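Local coordinates for sugar isomerase (Sinorhizobium meliloti, PDB 3QC0), which binds a zinc ion and probably isomerises sugars, as a member of the xylose isomerase-like TIM barrel family, at residues P146-D151 with D177-W182; G63-G68 with C99-A104; F69-D74 with R119-G124; G220-G225 with V247-A252. All coordinates share one frame; numbering follows the deposited sequence.

Contact 1: residues P146-D151 with D177-W182; sequences PMYAAD and DVYHVW
The rings of Y148 and H180 meet by their rims with planes nearly perpendicular (83°), so neither covers the other. Y148 CE2 comes to 3.7 Å from H180 CE1, and H180 ND1 lies at the edge of the tyrosine ring, in its plane. One face of Y148 is taken by its own neighbour, the selenomethionine M147, whose CG sits over the ring centre. Beyond CG the M147 chain is extended and crosses Y179 at about a right angle, bringing M147 CE 3.9 Å from Y179 CE2. Y148 OH approaches Y179 CE2 at 3.8 Å, at the edge of that ring; the hydroxyl is satisfied by a hydrogen bond with M215 O. The contact joins the loop after barrel strand 139-141 to the helical turn after strand 172-177, beside the zinc site of the TIM barrel. D177 binds zinc through OD2 and serves the helix as N-cap, where D177 OD1 accepts from Y179 N at 2.9 Å on the anti side. Chi1 of -62° sets H180 CG beside its backbone N; the ring beyond it presents CE1 and ND1 to Y148, while NE2 hydrogen-bonds an unidentified bound molecule. The H180 side chain lies about 4 Å from the zinc ion.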
loop_
_atom_site.group_PDB
_atom_site.type_symbol
_atom_site.label_atom_id
_atom_site.label_comp_id
_atom_site.label_asym_id
_atom_site.label_seq_id
_atom_site.Cartn_x
_atom_site.Cartn_y
_atom_site.Cartn_z
ATOM N N PRO A 146 -2.135 0.145 2.724
ATOM C CA PRO A 146 -0.964 0.910 3.123
ATOM C C PRO A 146 -0.896 2.356 2.633
ATOM O O PRO A 146 -0.255 3.173 3.281
ATOM C CB PRO A 146 0.207 0.071 2.569
ATOM C CG PRO A 146 -0.302 -1.350 2.761
ATOM C CD PRO A 146 -1.809 -1.268 2.464
HETATM N N MSE A 147 -1.541 2.688 1.512
HETATM C CA MSE A 147 -1.531 4.064 1.040
HETATM C C MSE A 147 -2.216 5.034 1.980
HETATM O O MSE A 147 -1.987 6.237 1.865
HETATM C CB MSE A 147 -2.097 4.217 -0.381
HETATM C CG MSE A 147 -3.513 3.906 -0.510
HETATM SE SE MSE A 147 -3.922 3.904 -2.508
HETATM C CE MSE A 147 -5.512 2.879 -2.323
ATOM N N TYR A 148 -3.018 4.495 2.928
ATOM C CA TYR A 148 -3.707 5.297 3.921
ATOM C C TYR A 148 -2.961 5.461 5.246
ATOM O O TYR A 148 -3.476 6.080 6.196
ATOM C CB TYR A 148 -5.077 4.654 4.208
ATOM C CG TYR A 148 -5.933 4.508 2.945
ATOM C CD1 TYR A 148 -6.167 5.591 2.097
ATOM C CD2 TYR A 148 -6.514 3.308 2.602
ATOM C CE1 TYR A 148 -6.941 5.458 0.944
ATOM C CE2 TYR A 148 -7.292 3.169 1.473
ATOM C CZ TYR A 148 -7.485 4.231 0.613
ATOM O OH TYR A 148 -8.313 4.068 -0.506
ATOM N N ALA A 149 -1.760 4.888 5.356
ATOM C CA ALA A 149 -1.044 4.791 6.623
ATOM C C ALA A 149 -0.824 6.107 7.330
ATOM O O ALA A 149 -0.850 6.164 8.551
ATOM C CB ALA A 149 0.309 4.029 6.452
ATOM N N ALA A 150 -0.467 7.152 6.574
ATOM C CA ALA A 150 -0.032 8.397 7.209
ATOM C C ALA A 150 -1.161 9.212 7.786
ATOM O O ALA A 150 -0.961 9.907 8.764
ATOM C CB ALA A 150 0.770 9.283 6.224
ATOM N N ASP A 151 -2.298 9.186 7.107
ATOM C CA ASP A 151 -3.340 10.166 7.376
ATOM C C ASP A 151 -4.734 9.630 7.591
ATOM O O ASP A 151 -5.624 10.446 7.860
ATOM C CB ASP A 151 -3.300 11.261 6.317
ATOM C CG ASP A 151 -3.505 10.767 4.928
ATOM O OD1 ASP A 151 -3.568 9.547 4.669
ATOM O OD2 ASP A 151 -3.634 11.679 4.046
ATOM N N ASP A 177 -11.462 -6.322 4.226
ATOM C CA ASP A 177 -11.942 -5.583 3.049
ATOM C C ASP A 177 -10.945 -5.845 1.947
ATOM O O ASP A 177 -9.763 -5.574 2.107
ATOM C CB ASP A 177 -12.033 -4.103 3.408
ATOM C CG ASP A 177 -12.545 -3.221 2.286
ATOM O OD1 ASP A 177 -12.319 -3.553 1.113
ATOM O OD2 ASP A 177 -13.171 -2.180 2.617
ATOM N N VAL A 178 -11.412 -6.468 0.877
ATOM C CA VAL A 178 -10.516 -6.905 -0.201
ATOM C C VAL A 178 -9.713 -5.739 -0.749
ATOM O O VAL A 178 -8.569 -5.937 -1.179
ATOM C CB VAL A 178 -11.281 -7.618 -1.330
ATOM C CG1 VAL A 178 -11.966 -8.900 -0.745
ATOM C CG2 VAL A 178 -12.312 -6.705 -2.027
ATOM N N TYR A 179 -10.274 -4.535 -0.726
ATOM C CA TYR A 179 -9.547 -3.384 -1.266
ATOM C C TYR A 179 -8.251 -3.158 -0.514
ATOM O O TYR A 179 -7.235 -2.800 -1.054
ATOM C CB TYR A 179 -10.382 -2.095 -1.203
ATOM C CG TYR A 179 -9.976 -1.063 -2.222
ATOM C CD1 TYR A 179 -10.222 -1.274 -3.577
ATOM C CD2 TYR A 179 -9.349 0.128 -1.852
ATOM C CE1 TYR A 179 -9.836 -0.344 -4.532
ATOM C CE2 TYR A 179 -8.986 1.085 -2.802
ATOM C CZ TYR A 179 -9.234 0.838 -4.150
ATOM O OH TYR A 179 -8.901 1.780 -5.105
ATOM N N HIS A 180 -8.314 -3.366 0.796
ATOM C CA HIS A 180 -7.215 -3.028 1.674
ATOM C C HIS A 180 -6.171 -4.131 1.775
ATOM O O HIS A 180 -5.018 -3.848 2.166
ATOM C CB HIS A 180 -7.753 -2.733 3.078
ATOM C CG HIS A 180 -8.689 -1.575 3.114
ATOM N ND1 HIS A 180 -8.425 -0.402 2.437
ATOM C CD2 HIS A 180 -9.878 -1.396 3.752
ATOM C CE1 HIS A 180 -9.435 0.437 2.630
ATOM N NE2 HIS A 180 -10.320 -0.140 3.426
ATOM N N VAL A 181 -6.585 -5.386 1.516
ATOM C CA VAL A 181 -5.721 -6.542 1.810
ATOM C C VAL A 181 -5.347 -7.436 0.622
ATOM O O VAL A 181 -4.504 -8.319 0.803
ATOM C CB VAL A 181 -6.380 -7.471 2.921
ATOM C CG1 VAL A 181 -6.794 -6.685 4.151
ATOM C CG2 VAL A 181 -7.600 -8.278 2.354
ATOM N N TRP A 182 -5.973 -7.256 -0.547
ATOM C CA TRP A 182 -5.862 -8.234 -1.639
ATOM C C TRP A 182 -4.399 -8.490 -2.047
ATOM O O TRP A 182 -4.063 -9.584 -2.479
ATOM C CB TRP A 182 -6.651 -7.808 -2.872
ATOM C CG TRP A 182 -6.046 -6.681 -3.603
ATOM C CD1 TRP A 182 -6.157 -5.367 -3.329
ATOM C CD2 TRP A 182 -5.130 -6.790 -4.708
ATOM N NE1 TRP A 182 -5.385 -4.632 -4.210
ATOM C CE2 TRP A 182 -4.756 -5.495 -5.073
ATOM C CE3 TRP A 182 -4.658 -7.860 -5.429
ATOM C CZ2 TRP A 182 -3.875 -5.236 -6.144
ATOM C CZ3 TRP A 182 -3.776 -7.636 -6.457
ATOM C CH2 TRP A 182 -3.386 -6.313 -6.822
#

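Contact 2: residues G63-G68 with C99-A104; sequences GLCRGG and CLVLVA
L64 opens a run of parallel-strand hydrogen bonds, using both its polar backbone atoms: L64 N donates to C99 O (3.0 Å) and L64 O accepts from V101 N (3.1 Å). V101 O then accepts from G67 N at 2.8 Å, nearly along the C=O axis, and G67 O takes V103 N at 3.0 Å with the donor 38° above the carbonyl plane. Between L64 and G67 the first strand carries one residue more than the second, at the cis peptide between C65 and R66, where a bulge interrupts it; the backbone of C65 bonds with P37 and R39 on the preceding side. G68 N is satisfied by N85 OD1 of helix 75-94. CA-H...O contacts supplement these bonds, the shortest from G68 CA to V103 O (3.1 Å), an approach possible because glycine has no beta carbon there. R66 CG lies between its backbone N and carbonyl carbon (chi1 65°) and rests against V103 CG2 at 3.8 Å, while NE hydrogen-bonds an unidentified bound molecule. L64 and L100 share the face toward helix 75-94, and V101 lies close to the zinc ligands E142 and H204. Strands 60-68 and 100-103, linked through that helix, form a beta-alpha-beta unit of the TIM barrel.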
loop_
_atom_site.group_PDB
_atom_site.type_symbol
_atom_site.label_atom_id
_atom_site.label_comp_id
_atom_site.label_asym_id
_atom_site.label_seq_id
_atom_site.Cartn_x
_atom_site.Cartn_y
_atom_site.Cartn_z
ATOM N N GLY A 63 -22.132 -3.992 9.616
ATOM C CA GLY A 63 -21.254 -3.093 10.330
ATOM C C GLY A 63 -21.895 -1.730 10.500
ATOM O O GLY A 63 -22.893 -1.427 9.817
ATOM N N LEU A 64 -21.328 -0.929 11.396
ATOM C CA LEU A 64 -21.546 0.522 11.413
ATOM C C LEU A 64 -20.180 1.156 11.122
ATOM O O LEU A 64 -19.175 0.818 11.768
ATOM C CB LEU A 64 -22.065 1.004 12.764
ATOM C CG LEU A 64 -22.260 2.509 12.932
ATOM C CD1 LEU A 64 -23.334 3.077 11.954
ATOM C CD2 LEU A 64 -22.610 2.860 14.397
ATOM N N CYS A 65 -20.156 2.067 10.153
ATOM C CA CYS A 65 -18.936 2.776 9.789
ATOM C C CYS A 65 -18.962 4.212 10.294
ATOM O O CYS A 65 -19.859 4.984 9.890
ATOM C CB CYS A 65 -18.763 2.810 8.287
ATOM S SG CYS A 65 -18.394 1.235 7.546
ATOM N N ARG A 66 -18.032 4.653 11.140
ATOM C CA ARG A 66 -16.949 3.877 11.739
ATOM C C ARG A 66 -16.498 4.574 12.999
ATOM O O ARG A 66 -16.677 5.783 13.175
ATOM C CB ARG A 66 -15.736 3.730 10.763
ATOM C CG ARG A 66 -14.984 5.010 10.393
ATOM C CD ARG A 66 -15.683 5.870 9.436
ATOM N NE ARG A 66 -14.805 6.809 8.720
ATOM C CZ ARG A 66 -14.820 8.122 8.751
ATOM N NH1 ARG A 66 -15.725 8.841 9.441
ATOM N NH2 ARG A 66 -13.914 8.749 7.985
ATOM N N GLY A 67 -15.841 3.808 13.865
ATOM C CA GLY A 67 -15.045 4.358 14.942
ATOM C C GLY A 67 -13.577 4.370 14.521
ATOM O O GLY A 67 -13.257 4.250 13.329
ATOM N N GLY A 68 -12.725 4.556 15.507
ATOM C CA GLY A 68 -11.281 4.618 15.332
ATOM C C GLY A 68 -10.740 6.006 15.577
ATOM O O GLY A 68 -11.132 6.699 16.492
ATOM N N CYS A 99 -21.033 -5.487 14.059
ATOM C CA CYS A 99 -19.792 -4.963 14.589
ATOM C C CYS A 99 -19.748 -3.466 14.372
ATOM O O CYS A 99 -20.530 -2.912 13.553
ATOM C CB CYS A 99 -18.530 -5.609 13.922
ATOM S SG CYS A 99 -18.342 -5.247 12.171
ATOM N N LEU A 100 -18.827 -2.821 15.101
ATOM C CA LEU A 100 -18.414 -1.445 14.823
ATOM C C LEU A 100 -17.066 -1.526 14.123
ATOM O O LEU A 100 -16.120 -2.068 14.693
ATOM C CB LEU A 100 -18.255 -0.673 16.125
ATOM C CG LEU A 100 -17.741 0.762 15.972
ATOM C CD1 LEU A 100 -18.662 1.642 15.153
ATOM C CD2 LEU A 100 -17.390 1.413 17.324
ATOM N N VAL A 101 -17.015 -1.011 12.906
ATOM C CA VAL A 101 -15.774 -0.994 12.146
ATOM C C VAL A 101 -14.856 0.105 12.688
ATOM O O VAL A 101 -15.309 1.205 12.952
ATOM C CB VAL A 101 -16.074 -0.788 10.648
ATOM C CG1 VAL A 101 -14.780 -0.633 9.852
ATOM C CG2 VAL A 101 -16.901 -1.975 10.097
ATOM N N LEU A 102 -13.565 -0.204 12.861
ATOM C CA LEU A 102 -12.609 0.742 13.379
ATOM C C LEU A 102 -11.559 1.053 12.306
ATOM O O LEU A 102 -10.830 0.151 11.853
ATOM C CB LEU A 102 -11.884 0.255 14.643
ATOM C CG LEU A 102 -12.777 -0.147 15.836
ATOM C CD1 LEU A 102 -11.843 -0.642 16.970
ATOM C CD2 LEU A 102 -13.660 1.012 16.288
ATOM N N VAL A 103 -11.508 2.314 11.922
ATOM C CA VAL A 103 -10.503 2.870 11.013
ATOM C C VAL A 103 -9.518 3.615 11.891
ATOM O O VAL A 103 -9.877 4.594 12.528
ATOM C CB VAL A 103 -11.168 3.784 9.982
ATOM C CG1 VAL A 103 -10.108 4.480 9.119
ATOM C CG2 VAL A 103 -12.101 3.000 9.066
ATOM N N ALA A 104 -8.282 3.099 12.003
ATOM C CA ALA A 104 -7.414 3.347 13.168
ATOM C C ALA A 104 -7.039 4.798 13.433
ATOM O O ALA A 104 -6.751 5.159 14.571
ATOM C CB ALA A 104 -6.099 2.511 13.074
#

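Contact 3: residues F69-D74 with R119-G124; sequences FFPAPD and RMVVEG
F70 lays its ring against the backbone of helix 114-135, and this is the tightly packed half of the contact. Chi1 of -62° sets CG beside the backbone N, and the ring turns one face to G124 C, with F70 CD1 3.6 Å from G124 CA and F70 CE1 3.6 Å from G124 C. V121 O lies over one ring face, offset toward the rim. The glycine makes this approach possible, since a beta carbon there would run into F70 CD1. I125 and V128, further along the same helix, and N85 of helix 75-94 also touch the phenylalanine, which is buried. Beside it, P71 CG meets V121 CG2 at 3.9 Å, the proline and valine side chains crossing at a slant.

Towards the surface the packing passes from the aromatic ring to the selenomethionine M120. Its chain is extended beyond CG and carries M120 SE to the loop, 3.8 Å from both P71 CA and P71 CB and 3.6 Å from A72 O. That carbonyl oxygen has a polar partner of its own in R78 NH1, and R78 also touches the M120 side chain. The solvent side is looser: M120, P71 and A72 are partly exposed, and the beta carbons of P73 and D74 point away from the helix. D74 instead caps the start of helix 75-94 through OD1, which accepts from G77 N. The contact therefore packs the loop after barrel strand 60-68 on the outer helix of the next beta-alpha unit, which follows strand 100-103, as in a TIM barrel.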
loop_
_atom_site.group_PDB
_atom_site.type_symbol
_atom_site.label_atom_id
_atom_site.label_comp_id
_atom_site.label_asym_id
_atom_site.label_seq_id
_atom_site.Cartn_x
_atom_site.Cartn_y
_atom_site.Cartn_z
ATOM N N PHE A 69 -9.826 6.410 14.690
ATOM C CA PHE A 69 -9.165 7.708 14.743
ATOM C C PHE A 69 -8.596 8.024 16.101
ATOM O O PHE A 69 -8.848 9.070 16.683
ATOM C CB PHE A 69 -10.126 8.783 14.183
ATOM C CG PHE A 69 -10.504 8.483 12.778
ATOM C CD1 PHE A 69 -9.602 8.722 11.763
ATOM C CD2 PHE A 69 -11.719 7.886 12.473
ATOM C CE1 PHE A 69 -9.903 8.374 10.422
ATOM C CE2 PHE A 69 -12.014 7.538 11.159
ATOM C CZ PHE A 69 -11.110 7.778 10.153
ATOM N N PHE A 70 -7.745 7.099 16.578
ATOM C CA PHE A 70 -7.194 7.197 17.921
ATOM C C PHE A 70 -5.991 8.115 18.144
ATOM O O PHE A 70 -5.937 8.803 19.155
ATOM C CB PHE A 70 -6.847 5.792 18.441
ATOM C CG PHE A 70 -8.035 4.889 18.564
ATOM C CD1 PHE A 70 -8.920 5.060 19.613
ATOM C CD2 PHE A 70 -8.232 3.832 17.694
ATOM C CE1 PHE A 70 -9.992 4.236 19.744
ATOM C CE2 PHE A 70 -9.308 2.989 17.844
ATOM C CZ PHE A 70 -10.194 3.210 18.880
ATOM N N PRO A 71 -4.999 8.129 17.226
ATOM C CA PRO A 71 -3.811 8.926 17.597
ATOM C C PRO A 71 -4.087 10.415 17.625
ATOM O O PRO A 71 -4.869 10.927 16.800
ATOM C CB PRO A 71 -2.773 8.540 16.523
ATOM C CG PRO A 71 -3.236 7.213 15.984
ATOM C CD PRO A 71 -4.753 7.308 16.038
ATOM N N ALA A 72 -3.478 11.094 18.585
ATOM C CA ALA A 72 -3.570 12.550 18.714
ATOM C C ALA A 72 -2.361 13.002 19.489
ATOM O O ALA A 72 -1.754 12.201 20.236
ATOM C CB ALA A 72 -4.913 12.998 19.398
ATOM N N PRO A 73 -1.980 14.274 19.323
ATOM C CA PRO A 73 -0.753 14.757 19.931
ATOM C C PRO A 73 -0.781 14.905 21.439
ATOM O O PRO A 73 0.279 15.102 22.036
ATOM C CB PRO A 73 -0.560 16.145 19.306
ATOM C CG PRO A 73 -1.546 16.303 18.281
ATOM C CD PRO A 73 -2.605 15.259 18.444
ATOM N N ASP A 74 -1.965 14.888 22.063
ATOM C CA ASP A 74 -2.024 15.016 23.502
ATOM C C ASP A 74 -3.108 14.131 24.105
ATOM O O ASP A 74 -3.933 13.564 23.380
ATOM C CB ASP A 74 -2.169 16.471 23.925
ATOM C CG ASP A 74 -3.447 17.113 23.495
ATOM O OD1 ASP A 74 -4.330 16.507 22.870
ATOM O OD2 ASP A 74 -3.559 18.321 23.799
ATOM N N ARG A 119 0.960 2.331 18.842
ATOM C CA ARG A 119 0.717 2.102 20.273
ATOM C C ARG A 119 -0.549 2.836 20.735
ATOM O O ARG A 119 -1.326 2.312 21.547
ATOM C CB ARG A 119 1.896 2.522 21.136
ATOM C CG ARG A 119 3.093 1.618 20.970
ATOM C CD ARG A 119 4.157 1.866 22.031
ATOM N NE ARG A 119 4.689 3.230 22.006
ATOM C CZ ARG A 119 5.735 3.628 21.275
ATOM N NH1 ARG A 119 6.361 2.796 20.465
ATOM N NH2 ARG A 119 6.143 4.883 21.358
HETATM N N MSE A 120 -0.764 4.048 20.262
HETATM C CA MSE A 120 -1.994 4.824 20.622
HETATM C C MSE A 120 -3.234 4.145 20.128
HETATM O O MSE A 120 -4.258 4.186 20.791
HETATM C CB MSE A 120 -1.934 6.230 20.072
HETATM C CG MSE A 120 -0.831 7.107 20.626
HETATM SE SE MSE A 120 -0.690 8.779 19.716
HETATM C CE MSE A 120 0.813 9.524 20.649
ATOM N N VAL A 121 -3.172 3.492 18.975
ATOM C CA VAL A 121 -4.285 2.655 18.479
ATOM C C VAL A 121 -4.605 1.512 19.418
ATOM O O VAL A 121 -5.733 1.320 19.819
ATOM C CB VAL A 121 -4.017 2.141 17.030
ATOM C CG1 VAL A 121 -5.087 1.162 16.599
ATOM C CG2 VAL A 121 -3.932 3.364 16.038
ATOM N N VAL A 122 -3.557 0.779 19.804
ATOM C CA VAL A 122 -3.770 -0.357 20.713
ATOM C C VAL A 122 -4.378 0.142 22.047
ATOM O O VAL A 122 -5.354 -0.420 22.555
ATOM C CB VAL A 122 -2.496 -1.150 20.936
ATOM C CG1 VAL A 122 -2.720 -2.287 21.936
ATOM C CG2 VAL A 122 -1.993 -1.676 19.566
ATOM N N GLU A 123 -3.802 1.190 22.607
ATOM C CA GLU A 123 -4.277 1.744 23.855
ATOM C C GLU A 123 -5.702 2.282 23.737
ATOM O O GLU A 123 -6.521 2.127 24.648
ATOM C CB GLU A 123 -3.360 2.866 24.311
ATOM C CG GLU A 123 -1.992 2.452 24.759
ATOM C CD GLU A 123 -1.050 3.680 24.984
ATOM O OE1 GLU A 123 -1.446 4.861 24.765
ATOM O OE2 GLU A 123 0.094 3.448 25.368
ATOM N N GLY A 124 -6.016 2.863 22.595
ATOM C CA GLY A 124 -7.340 3.423 22.366
ATOM C C GLY A 124 -8.389 2.331 22.288
ATOM O O GLY A 124 -9.488 2.430 22.889
#

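Contact 4: residues G220-G225 with V247-A252; sequences GMMGDG and VEIFSA
I249 and V247 pack against two successive selenomethionines, M221 and M222, where the loops following the last two strands of the TIM barrel lie side by side. I249 makes the larger share of the contact on its segment: I249 CD1 is 3.7 Å from M221 CA and 3.8 Å from M221 SE, and I249 CG1 lies 3.8 Å from G220 O. M221 is bent at chi2 and chi3, and CE as well as SE comes against the isoleucine methyl. M222, likewise bent at both torsions, crosses V247 at a slant, with M222 CE 3.7 Å from V247 CG2 and M222 SE 3.9 Å from V247 CG1. The contact is wholly apolar between side chains and buried.

Around this shell, T266 and C267 of helix 260-274 touch M221, C267 also meets V247, and I205 of strand 200-205 lies against both M222 and V247. The 220-225 loop is shaped by a type II turn from M221 to D224, closed by D224 N donating to M221 O, with G223 at a positive phi of 95°. R270 NH1 fastens that turn, pairing with D224 OD1 in a salt bridge and bonding M222 O. T13 OG1 bonds both V247 O and I249 N. Those two residues flank E248, whose beta carbon points away from the 220-225 loop and whose OE1 is a ligand of the zinc ion.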
loop_
_atom_site.group_PDB
_atom_site.type_symbol
_atom_site.label_atom_id
_atom_site.label_comp_id
_atom_site.label_asym_id
_atom_site.label_seq_id
_atom_site.Cartn_x
_atom_site.Cartn_y
_atom_site.Cartn_z
ATOM N N GLY A 220 -13.483 -0.244 -7.571
ATOM C CA GLY A 220 -14.199 -0.887 -8.668
ATOM C C GLY A 220 -15.397 -1.681 -8.219
ATOM O O GLY A 220 -15.455 -2.177 -7.078
HETATM N N MSE A 221 -16.389 -1.769 -9.110
HETATM C CA MSE A 221 -17.409 -2.765 -8.997
HETATM C C MSE A 221 -16.750 -4.140 -9.142
HETATM O O MSE A 221 -15.858 -4.342 -9.979
HETATM C CB MSE A 221 -18.429 -2.545 -10.119
HETATM C CG MSE A 221 -19.563 -3.534 -10.196
HETATM SE SE MSE A 221 -20.729 -3.642 -8.671
HETATM C CE MSE A 221 -21.517 -1.848 -8.989
HETATM N N MSE A 222 -17.215 -5.083 -8.363
HETATM C CA MSE A 222 -16.688 -6.441 -8.399
HETATM C C MSE A 222 -16.704 -6.986 -9.811
HETATM O O MSE A 222 -17.739 -6.985 -10.462
HETATM C CB MSE A 222 -17.515 -7.382 -7.539
HETATM C CG MSE A 222 -17.464 -7.143 -6.079
HETATM SE SE MSE A 222 -18.668 -5.753 -5.417
HETATM C CE MSE A 222 -20.361 -6.406 -5.986
ATOM N N GLY A 223 -15.571 -7.487 -10.278
ATOM C CA GLY A 223 -15.412 -8.007 -11.631
ATOM C C GLY A 223 -14.852 -7.034 -12.647
ATOM O O GLY A 223 -14.478 -7.451 -13.754
ATOM N N ASP A 224 -14.816 -5.750 -12.319
ATOM C CA ASP A 224 -14.252 -4.754 -13.213
ATOM C C ASP A 224 -12.751 -4.631 -12.993
ATOM O O ASP A 224 -12.049 -3.998 -13.808
ATOM C CB ASP A 224 -14.901 -3.374 -13.013
ATOM C CG ASP A 224 -16.291 -3.244 -13.662
ATOM O OD1 ASP A 224 -16.713 -4.183 -14.381
ATOM O OD2 ASP A 224 -16.887 -2.152 -13.501
ATOM N N GLY A 225 -12.250 -5.215 -11.895
ATOM C CA GLY A 225 -10.816 -5.125 -11.568
ATOM C C GLY A 225 -10.143 -6.485 -11.530
ATOM O O GLY A 225 -10.573 -7.422 -12.191
ATOM N N VAL A 247 -20.825 -4.968 0.102
ATOM C CA VAL A 247 -20.360 -4.164 -1.012
ATOM C C VAL A 247 -20.084 -2.735 -0.610
ATOM O O VAL A 247 -20.961 -1.983 -0.224
ATOM C CB VAL A 247 -21.329 -4.151 -2.171
ATOM C CG1 VAL A 247 -20.806 -3.241 -3.297
ATOM C CG2 VAL A 247 -21.612 -5.612 -2.610
ATOM N N GLU A 248 -18.817 -2.364 -0.700
ATOM C CA GLU A 248 -18.377 -1.043 -0.291
ATOM C C GLU A 248 -17.550 -0.445 -1.415
ATOM O O GLU A 248 -16.383 -0.772 -1.619
ATOM C CB GLU A 248 -17.570 -1.108 1.015
ATOM C CG GLU A 248 -17.153 0.253 1.522
ATOM C CD GLU A 248 -16.342 0.178 2.771
ATOM O OE1 GLU A 248 -15.642 -0.809 2.942
ATOM O OE2 GLU A 248 -16.457 1.096 3.605
ATOM N N ILE A 249 -18.198 0.404 -2.198
ATOM C CA ILE A 249 -17.616 1.049 -3.365
ATOM C C ILE A 249 -17.657 2.570 -3.210
ATOM O O ILE A 249 -18.717 3.151 -3.004
ATOM C CB ILE A 249 -18.358 0.653 -4.671
ATOM C CG1 ILE A 249 -18.251 -0.856 -4.890
ATOM C CG2 ILE A 249 -17.777 1.433 -5.880
ATOM C CD1 ILE A 249 -19.167 -1.467 -5.973
ATOM N N PHE A 250 -16.504 3.209 -3.314
ATOM C CA PHE A 250 -16.362 4.653 -3.425
ATOM C C PHE A 250 -15.966 4.943 -4.875
ATOM O O PHE A 250 -14.860 4.581 -5.280
ATOM C CB PHE A 250 -15.275 5.232 -2.487
ATOM C CG PHE A 250 -15.308 4.733 -1.051
ATOM C CD1 PHE A 250 -16.458 4.313 -0.429
ATOM C CD2 PHE A 250 -14.148 4.771 -0.295
ATOM C CE1 PHE A 250 -16.438 3.858 0.899
ATOM C CE2 PHE A 250 -14.133 4.327 1.024
ATOM C CZ PHE A 250 -15.286 3.848 1.615
ATOM N N SER A 251 -16.851 5.538 -5.675
ATOM C CA SER A 251 -16.585 5.728 -7.116
ATOM C C SER A 251 -17.111 7.070 -7.603
ATOM O O SER A 251 -18.233 7.164 -8.127
ATOM C CB SER A 251 -17.176 4.586 -7.934
ATOM O OG SER A 251 -16.941 4.766 -9.338
ATOM N N ALA A 252 -16.284 8.090 -7.468
ATOM C CA ALA A 252 -16.720 9.464 -7.703
ATOM C C ALA A 252 -17.114 9.696 -9.149
ATOM O O ALA A 252 -18.015 10.500 -9.405
ATOM C CB ALA A 252 -15.640 10.462 -7.289
#

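How the contacts relate
From the N terminus, strand 60-68 runs directly into the 69-74 loop. Contact 2 closes the beta-alpha-beta unit through helix 75-94, and contact 3 reaches on to helix 114-135; the segments of these two contacts alternate along the chain, so they cross. They touch where V103 O meets F69 N (2.8 Å) and A104 O meets F70 N (3.0 Å), both probable hydrogen bonds. Contact 1 follows in series, closing the excursion from the loop after strand 139-141 through helix 158-168 and strand 172-177; contact 4 closes that from the loop after strand 200-205 through helix 229-238 and strand 245-247. Contacts 1 and 4 meet at the zinc through D177 and E248, whereas contacts 3 and 4 lie on opposite sides of the chain's centre.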